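Transketolase (Campylobacter jejuni, PDB 3L84) belongs to the transketolase family of thiamine diphosphate-binding enzymes, forms a dimer with a second copy of itself, and carries a separate C-terminal domain. Local coordinates at residues Glu419-Ala424 and Phe437-Asp442; Glu457-Phe462 and Ala494-Arg499. One frame throughout, in Å; residues are numbered along the deposited sequence.

Contact 1 (Glu419-Ala424 and Phe437-Asp442)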
loop_
_atom_site.group_PDB
_atom_site.type_symbol
_atom_site.label_atom_id
_atom_site.label_comp_id
_atom_site.label_asym_id
_atom_site.label_seq_id
_atom_site.Cartn_x
_atom_site.Cartn_y
_atom_site.Cartn_z
ATOM N N GLU A 419 -4.119 -1.572 3.944
ATOM C CA GLU A 419 -3.714 -1.330 2.547
ATOM C C GLU A 419 -2.399 -0.589 2.468
ATOM O O GLU A 419 -1.679 -0.731 1.470
ATOM C CB GLU A 419 -4.796 -0.606 1.770
ATOM C CG GLU A 419 -6.082 -1.398 1.738
ATOM C CD GLU A 419 -7.069 -1.013 0.672
ATOM O OE1 GLU A 419 -7.123 0.183 0.292
ATOM O OE2 GLU A 419 -7.795 -1.904 0.209
ATOM N N TYR A 420 -2.059 0.213 3.468
ATOM C CA TYR A 420 -0.760 0.904 3.479
ATOM C C TYR A 420 0.373 -0.059 3.699
ATOM O O TYR A 420 1.501 0.269 3.269
ATOM C CB TYR A 420 -0.720 1.987 4.568
ATOM C CG TYR A 420 -1.368 3.319 4.246
ATOM C CD1 TYR A 420 -2.718 3.456 4.055
ATOM C CD2 TYR A 420 -0.594 4.486 4.227
ATOM C CE1 TYR A 420 -3.296 4.693 3.812
ATOM C CE2 TYR A 420 -1.161 5.740 3.980
ATOM C CZ TYR A 420 -2.515 5.845 3.789
ATOM O OH TYR A 420 -3.086 7.104 3.547
ATOM N N LEU A 421 0.146 -1.202 4.344
ATOM C CA LEU A 421 1.210 -2.166 4.676
ATOM C C LEU A 421 1.167 -3.466 3.879
ATOM O O LEU A 421 2.023 -4.357 4.069
ATOM C CB LEU A 421 1.309 -2.428 6.196
ATOM C CG LEU A 421 0.049 -2.958 6.888
ATOM C CD1 LEU A 421 -0.333 -4.390 6.481
ATOM C CD2 LEU A 421 0.250 -2.885 8.414
ATOM N N LYS A 422 0.181 -3.621 2.985
ATOM C CA LYS A 422 -0.033 -4.874 2.256
ATOM C C LYS A 422 1.233 -5.392 1.550
ATOM O O LYS A 422 1.471 -6.591 1.595
ATOM C CB LYS A 422 -1.212 -4.708 1.301
ATOM C CG LYS A 422 -1.484 -5.870 0.328
ATOM C CD LYS A 422 -1.880 -7.160 0.981
ATOM C CE LYS A 422 -2.093 -8.266 -0.057
ATOM N NZ LYS A 422 -0.774 -8.696 -0.632
ATOM N N PRO A 423 2.060 -4.540 0.930
ATOM C CA PRO A 423 3.228 -5.132 0.226
ATOM C C PRO A 423 4.171 -5.844 1.172
ATOM O O PRO A 423 4.780 -6.853 0.824
ATOM C CB PRO A 423 3.905 -3.912 -0.427
ATOM C CG PRO A 423 2.827 -2.935 -0.576
ATOM C CD PRO A 423 1.925 -3.099 0.646
ATOM N N ALA A 424 4.330 -5.342 2.398
ATOM C CA ALA A 424 5.160 -5.972 3.410
ATOM C C ALA A 424 4.475 -7.184 4.014
ATOM O O ALA A 424 5.127 -8.177 4.310
ATOM C CB ALA A 424 5.529 -4.945 4.517
ATOM N N PHE A 437 -0.743 -9.853 12.524
ATOM C CA PHE A 437 -1.299 -8.579 12.082
ATOM C C PHE A 437 -2.618 -8.345 12.778
ATOM O O PHE A 437 -3.511 -9.197 12.712
ATOM C CB PHE A 437 -1.459 -8.566 10.533
ATOM C CG PHE A 437 -0.142 -8.605 9.781
ATOM C CD1 PHE A 437 0.409 -7.433 9.292
ATOM C CD2 PHE A 437 0.549 -9.782 9.614
ATOM C CE1 PHE A 437 1.640 -7.464 8.631
ATOM C CE2 PHE A 437 1.775 -9.792 8.966
ATOM C CZ PHE A 437 2.292 -8.641 8.497
ATOM N N ILE A 438 -2.749 -7.209 13.431
ATOM C CA ILE A 438 -3.897 -6.901 14.293
ATOM C C ILE A 438 -4.629 -5.759 13.602
ATOM O O ILE A 438 -4.096 -4.649 13.506
ATOM C CB ILE A 438 -3.442 -6.483 15.713
ATOM C CG1 ILE A 438 -2.455 -7.464 16.364
ATOM C CG2 ILE A 438 -4.646 -6.195 16.597
ATOM C CD1 ILE A 438 -2.850 -8.847 16.370
ATOM N N PHE A 439 -5.842 -6.026 13.124
ATOM C CA PHE A 439 -6.609 -5.059 12.345
ATOM C C PHE A 439 -7.944 -4.825 13.023
ATOM O O PHE A 439 -8.847 -5.644 12.876
ATOM C CB PHE A 439 -6.829 -5.565 10.927
ATOM C CG PHE A 439 -5.578 -5.787 10.098
ATOM C CD1 PHE A 439 -4.533 -4.889 10.085
ATOM C CD2 PHE A 439 -5.490 -6.883 9.276
ATOM C CE1 PHE A 439 -3.428 -5.103 9.266
ATOM C CE2 PHE A 439 -4.392 -7.099 8.464
ATOM C CZ PHE A 439 -3.367 -6.226 8.469
ATOM N N THR A 440 -8.117 -3.687 13.677
ATOM C CA THR A 440 -9.363 -3.380 14.339
ATOM C C THR A 440 -10.218 -2.497 13.448
ATOM O O THR A 440 -9.822 -2.119 12.325
ATOM C CB THR A 440 -9.160 -2.737 15.717
ATOM O OG1 THR A 440 -8.728 -1.378 15.574
ATOM C CG2 THR A 440 -8.148 -3.521 16.547
ATOM N N HIS A 441 -11.428 -2.209 13.869
ATOM C CA HIS A 441 -12.321 -1.303 13.149
ATOM C C HIS A 441 -12.647 -1.908 11.798
ATOM O O HIS A 441 -12.478 -1.321 10.737
ATOM C CB HIS A 441 -11.712 0.089 13.062
ATOM C CG HIS A 441 -11.638 0.786 14.382
ATOM N ND1 HIS A 441 -10.935 0.278 15.455
ATOM C CD2 HIS A 441 -12.189 1.946 14.801
ATOM C CE1 HIS A 441 -11.063 1.104 16.484
ATOM N NE2 HIS A 441 -11.841 2.109 16.119
ATOM N N ASP A 442 -13.211 -3.104 11.836
ATOM C CA ASP A 442 -13.265 -3.966 10.634
ATOM C C ASP A 442 -14.370 -3.725 9.637
ATOM O O ASP A 442 -14.367 -4.403 8.620
ATOM C CB ASP A 442 -13.344 -5.442 11.051
ATOM C CG ASP A 442 -14.682 -5.848 11.648
ATOM O OD1 ASP A 442 -15.281 -5.056 12.378
ATOM O OD2 ASP A 442 -15.068 -7.026 11.441
#

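Contact 2 (Glu457-Phe462 and Ala494-Arg499)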
loop_
_atom_site.group_PDB
_atom_site.type_symbol
_atom_site.label_atom_id
_atom_site.label_comp_id
_atom_site.label_asym_id
_atom_site.label_seq_id
_atom_site.Cartn_x
_atom_site.Cartn_y
_atom_site.Cartn_z
ATOM N N GLU A 457 -13.432 -4.060 0.970
ATOM C CA GLU A 457 -12.736 -5.019 0.101
ATOM C C GLU A 457 -11.528 -5.710 0.748
ATOM O O GLU A 457 -10.924 -6.602 0.140
ATOM C CB GLU A 457 -12.288 -4.347 -1.205
ATOM C CG GLU A 457 -11.196 -3.306 -1.100
ATOM C CD GLU A 457 -11.636 -1.881 -0.740
ATOM O OE1 GLU A 457 -12.594 -1.674 0.063
ATOM O OE2 GLU A 457 -10.968 -0.917 -1.198
ATOM N N GLN A 458 -11.169 -5.307 1.964
ATOM C CA GLN A 458 -9.931 -5.791 2.557
ATOM C C GLN A 458 -9.975 -7.247 2.960
ATOM O O GLN A 458 -8.945 -7.926 2.909
ATOM C CB GLN A 458 -9.523 -4.889 3.720
ATOM C CG GLN A 458 -9.096 -3.483 3.290
ATOM C CD GLN A 458 -10.247 -2.609 2.820
ATOM O OE1 GLN A 458 -11.357 -2.713 3.332
ATOM N NE2 GLN A 458 -9.988 -1.710 1.881
ATOM N N LEU A 459 -11.117 -7.741 3.417
ATOM C CA LEU A 459 -11.239 -9.154 3.737
ATOM C C LEU A 459 -10.948 -9.982 2.493
ATOM O O LEU A 459 -10.243 -11.005 2.555
ATOM C CB LEU A 459 -12.635 -9.404 4.292
ATOM C CG LEU A 459 -12.961 -10.618 5.100
ATOM C CD1 LEU A 459 -11.985 -10.776 6.289
ATOM C CD2 LEU A 459 -14.381 -10.476 5.627
ATOM N N SER A 460 -11.441 -9.582 1.334
ATOM C CA SER A 460 -11.169 -10.302 0.084
ATOM C C SER A 460 -9.672 -10.341 -0.215
ATOM O O SER A 460 -9.138 -11.354 -0.635
ATOM C CB SER A 460 -11.888 -9.701 -1.105
ATOM O OG SER A 460 -13.284 -9.852 -1.034
ATOM N N THR A 461 -8.988 -9.211 -0.052
ATOM C CA THR A 461 -7.551 -9.133 -0.268
ATOM C C THR A 461 -6.790 -10.117 0.594
ATOM O O THR A 461 -5.973 -10.882 0.074
ATOM C CB THR A 461 -7.020 -7.746 0.005
ATOM O OG1 THR A 461 -7.635 -6.825 -0.909
ATOM C CG2 THR A 461 -5.503 -7.651 -0.096
ATOM N N PHE A 462 -7.046 -10.108 1.898
ATOM C CA PHE A 462 -6.308 -10.980 2.789
ATOM C C PHE A 462 -6.650 -12.452 2.586
ATOM O O PHE A 462 -5.754 -13.296 2.665
ATOM C CB PHE A 462 -6.414 -10.506 4.252
ATOM C CG PHE A 462 -5.411 -9.483 4.559
ATOM C CD1 PHE A 462 -5.561 -8.196 4.161
ATOM C CD2 PHE A 462 -4.263 -9.863 5.256
ATOM C CE1 PHE A 462 -4.492 -7.250 4.389
ATOM C CE2 PHE A 462 -3.273 -8.957 5.511
ATOM C CZ PHE A 462 -3.362 -7.686 5.042
ATOM N N ALA A 494 -3.664 -12.789 10.291
ATOM C CA ALA A 494 -4.291 -11.543 10.574
ATOM C C ALA A 494 -5.504 -11.777 11.473
ATOM O O ALA A 494 -6.194 -12.795 11.342
ATOM C CB ALA A 494 -4.752 -10.849 9.294
ATOM N N PHE A 495 -5.766 -10.830 12.362
ATOM C CA PHE A 495 -6.914 -10.804 13.249
ATOM C C PHE A 495 -7.743 -9.580 12.885
ATOM O O PHE A 495 -7.284 -8.440 13.002
ATOM C CB PHE A 495 -6.439 -10.760 14.698
ATOM C CG PHE A 495 -5.703 -11.995 15.108
ATOM C CD1 PHE A 495 -6.360 -13.064 15.703
ATOM C CD2 PHE A 495 -4.389 -12.130 14.833
ATOM C CE1 PHE A 495 -5.638 -14.210 16.074
ATOM C CE2 PHE A 495 -3.700 -13.264 15.182
ATOM C CZ PHE A 495 -4.328 -14.297 15.792
ATOM N N VAL A 496 -8.974 -9.833 12.445
ATOM C CA VAL A 496 -9.890 -8.807 11.959
ATOM C C VAL A 496 -10.967 -8.617 13.034
ATOM O O VAL A 496 -11.743 -9.546 13.314
ATOM C CB VAL A 496 -10.457 -9.211 10.613
ATOM C CG1 VAL A 496 -11.567 -8.229 10.117
ATOM C CG2 VAL A 496 -9.371 -9.373 9.546
ATOM N N LEU A 497 -10.925 -7.452 13.673
ATOM C CA LEU A 497 -11.537 -7.242 14.970
ATOM C C LEU A 497 -12.496 -6.043 14.946
ATOM O O LEU A 497 -12.256 -5.048 14.255
ATOM C CB LEU A 497 -10.433 -7.019 16.002
ATOM C CG LEU A 497 -9.402 -8.153 16.074
ATOM C CD1 LEU A 497 -8.150 -7.665 16.777
ATOM C CD2 LEU A 497 -9.976 -9.408 16.674
ATOM N N SER A 498 -13.563 -6.113 15.751
ATOM C CA SER A 498 -14.580 -5.077 15.769
ATOM C C SER A 498 -14.277 -3.928 16.691
ATOM O O SER A 498 -13.630 -4.114 17.747
ATOM C CB SER A 498 -15.937 -5.669 16.152
ATOM O OG SER A 498 -15.979 -6.017 17.534
ATOM N N ARG A 499 -14.730 -2.734 16.301
ATOM C CA ARG A 499 -14.772 -1.561 17.184
ATOM C C ARG A 499 -15.860 -1.769 18.234
ATOM O O ARG A 499 -15.726 -1.421 19.401
ATOM C CB ARG A 499 -15.078 -0.296 16.344
ATOM C CG ARG A 499 -15.005 0.976 17.135
ATOM C CD ARG A 499 -15.575 2.180 16.415
ATOM N NE ARG A 499 -15.309 3.369 17.247
ATOM C CZ ARG A 499 -16.042 4.478 17.289
ATOM N NH1 ARG A 499 -15.673 5.469 18.105
ATOM N NH2 ARG A 499 -17.143 4.611 16.548
#

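Contact 1 (Glu419-Ala424 and Phe437-Asp442)
The phenyl rings of F437 and F439 share one methyl, CD1 of L421. It lies at the edge of the F439 ring, near the ring plane, 4.1 Å from F439 CZ. It meets the F437 ring obliquely, with L421 CD1 4.2 Å from F437 CD1. Strand 408-414, helix 418-431 and strand 436-440 make a beta-alpha-beta unit of the pyrimidine-binding domain, and this contact lays the helix against the second strand of that unit in its parallel sheet. F437 and F439 stand two residues apart, so both rings leave the same side of the strand, toward the helix. I438 between them faces the other way. The backbones stay well apart, with L421 CA 10.1 Å from F437 CA, and long side chains are needed to span the gap. Leucine suits the place because it is apolar and long enough for its CD1 methyl to reach both rings across that gap.

L421 CG sits between the backbone N and the carbonyl carbon (chi1 58°), an uncommon choice in a helix, and this turns CD1 toward the rings. The helix is kinked just beyond: P423 has no N-H to give the preceding turn, and A424 N makes only a weak bond to L421 O, at 3.0 Å. L421 also packs on A395 of helix 391-404 and T413 of strand 408-414, while F437 stacks on the ring of H435. The polar side of the helix serves the dimer, where K422 NZ forms salt bridges with E419 and E457 of the second subunit.

Past the rings, where the strand ends, H441 ND1 donates to T440 OG1 over 2.8 Å, and the hydroxyl oxygen lies 20° out of the imidazole plane.

Contact 2 (Glu457-Phe462 and Ala494-Arg499)
Apolar contacts alone join these segments, and there are two of them: L459 with V496, and F462 with A494. L459 CD1 comes to 4.4 Å from V496 CG2, a loose touch of methyl on methyl. L459 does not leave the helix pointing at the strand; with CG anti to the backbone N (chi1 -161°) its end comes nearer to V496. Valine, beta-branched, suits an extended strand and offers a methyl close to the backbone. One helical turn along, the F462 ring meets the single methyl of A494 at an oblique angle, with F462 CD2 4.2 Å from A494 CB. Alanine's single small methyl fits beneath the bulky phenylalanine, and the CA atoms come to 8.1 Å between F462 and A494, close to the 8.3 Å between L459 and V496.

Hydrogen bonds within 457-462 build the first turn of helix 458-464, with T461 N 3.3 Å from E457 O and F462 N 3.1 Å from Q458 O. The same carbonyl oxygen, Q458 O, lies in the plane of the F462 ring at its edge, where the positive rim of the ring faces it.

Charged and polar groups at the start of the helix and just before it face the second subunit. E457 OE2 makes salt bridges with K422 and R426 of the second subunit, a fitting role for a carboxylate at the dimer interface, and T461 OG1 is hydrogen-bonded to its counterpart T461 of that subunit.

Helix 458-464 thus rests on the parallel sheet of the pyrimidine-binding domain, over strand 493-496 and the outermost strand 469-471, whose T470 touches L459, F462 and V496, and beside helix 418-431, where S418 meets F462.

Contacts 1 and 2 follow in series along the chain, yet their centres lie only about 8 Å apart within the pyrimidine-binding domain. Their strands, 436-440 and 493-496, are parallel neighbours in one sheet, joined for instance by F495 N to F437 O at 2.8 Å. Their helices rest on that sheet next to each other and are tied by Q458 NE2 and E419 OE2, also 2.8 Å apart. Between these two layers the rings of F439 and F462 meet edge-to-face, so the apolar groups of the two contacts meet. Where the strands end, D442 CB packs 3.4 Å from V496 CG1. Residues of both contacts also touch the second subunit.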